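Local coordinates for putative isohexenylglutaconyl-CoA hydratase (Pseudomonas aeruginosa, PDB 4ZU2), which hydrates isohexenylglutaconyl-CoA as a crotonase-family enzyme of the pathway that breaks down citronellate and related acyclic terpenes, at the interface of chains A and B. Residues are numbered along the deposited sequence; one frame, centred on the assembly and turned at random. Chains: chain A/B, Putative isohexenylglutaconyl-CoA hydratase.

The interface of chains A and B. Residues chain A 164, 168, 170; chain B 185, 203.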
loop_
_atom_site.group_PDB
_atom_site.type_symbol
_atom_site.label_atom_id
_atom_site.label_comp_id
_atom_site.label_asym_id
_atom_site.label_seq_id
_atom_site.Cartn_x
_atom_site.Cartn_y
_atom_site.Cartn_z
ATOM N N ARG A 164 4.948 -10.417 7.782
ATOM C CA ARG A 164 5.366 -10.589 9.166
ATOM C C ARG A 164 4.271 -11.265 9.956
ATOM O O ARG A 164 4.552 -12.177 10.688
ATOM C CB ARG A 164 5.717 -9.249 9.843
ATOM C CG ARG A 164 6.109 -9.382 11.309
ATOM C CD ARG A 164 6.584 -8.058 11.937
ATOM N NE ARG A 164 5.476 -7.231 12.375
ATOM C CZ ARG A 164 4.758 -7.425 13.478
ATOM N NH1 ARG A 164 5.025 -8.422 14.291
ATOM N NH2 ARG A 164 3.771 -6.598 13.783
ATOM N N THR A 168 5.007 -15.322 11.208
ATOM C CA THR A 168 5.435 -15.320 12.616
ATOM C C THR A 168 4.236 -15.579 13.559
ATOM O O THR A 168 4.411 -15.719 14.749
ATOM C CB THR A 168 6.192 -13.947 13.034
ATOM O OG1 THR A 168 5.276 -12.844 13.095
ATOM C CG2 THR A 168 7.299 -13.606 12.076
ATOM N N ALA A 170 2.225 -13.622 14.820
ATOM C CA ALA A 170 2.240 -12.578 15.852
ATOM C C ALA A 170 0.863 -12.142 16.333
ATOM O O ALA A 170 0.001 -11.795 15.528
ATOM C CB ALA A 170 2.977 -11.330 15.298
ATOM N N PHE B 185 10.588 -2.826 12.936
ATOM C CA PHE B 185 10.996 -2.358 14.269
ATOM C C PHE B 185 12.127 -1.319 14.256
ATOM O O PHE B 185 12.937 -1.271 13.326
ATOM C CB PHE B 185 11.386 -3.550 15.139
ATOM C CG PHE B 185 10.328 -4.604 15.228
ATOM C CD1 PHE B 185 9.274 -4.478 16.105
ATOM C CD2 PHE B 185 10.398 -5.737 14.435
ATOM C CE1 PHE B 185 8.310 -5.459 16.192
ATOM C CE2 PHE B 185 9.428 -6.715 14.510
ATOM C CZ PHE B 185 8.385 -6.571 15.395
ATOM N N GLN B 203 8.900 -16.318 17.968
ATOM C CA GLN B 203 7.666 -16.332 17.185
ATOM C C GLN B 203 7.794 -17.309 16.018
ATOM O O GLN B 203 7.009 -18.256 15.895
ATOM C CB GLN B 203 7.368 -14.934 16.681
ATOM C CG GLN B 203 6.966 -13.998 17.785
ATOM C CD GLN B 203 6.933 -12.531 17.377
ATOM O OE1 GLN B 203 7.764 -12.065 16.595
ATOM N NE2 GLN B 203 5.960 -11.800 17.907
HETATM O O HOH W 1 7.278 -10.727 14.451
HETATM O O HOH W 2 4.604 -17.185 17.326
#
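A:Arg164 meets B:Phe185 at the outer end of the phenyl ring, in a contact between two subunits of a crotonase-family hydratase whose deposited assembly is a trimer. The two side chains cross at about a right angle, and the guanidinium and ring planes lie 65° apart, which excludes a parallel stack. Two parts of the arginine approach the ring: its methylene CD comes 4.1 Å from B:Phe185 CE2, and NH1 of A:Arg164 lies 4.0 Å from B:Phe185 CZ. The chain runs extended as far as CD, which puts that methylene beside the ring; the bend at chi3 (83°) then turns the guanidinium so that NH1 also reaches it.

Beside this contact, water 1 sits at the guanidinium edge, in its plane, 3.2 Å from A:Arg164 NH1. The same water is 2.6 Å from the side-chain amide oxygen OE1 of B:Gln203 and also pairs with A:Thr168 OG1, so it joins both subunits through three side chains. That hydroxyl is fixed from within helix 159-168, where A:Thr168 OG1 donates to the carbonyl O of A:Arg164 at 2.6 Å, tilted 35° from the carbonyl plane.

B:Gln203, near the end of helix 190-205, packs its CB 3.6 Å from the backbone O of A:Thr168. With its chain extended beyond CG, B:Gln203 holds NE2 4.0 Å from the methyl CB of A:Ala170. Water 2 forms a second bridge, between the backbone oxygens of A:Thr168 and B:Gln203.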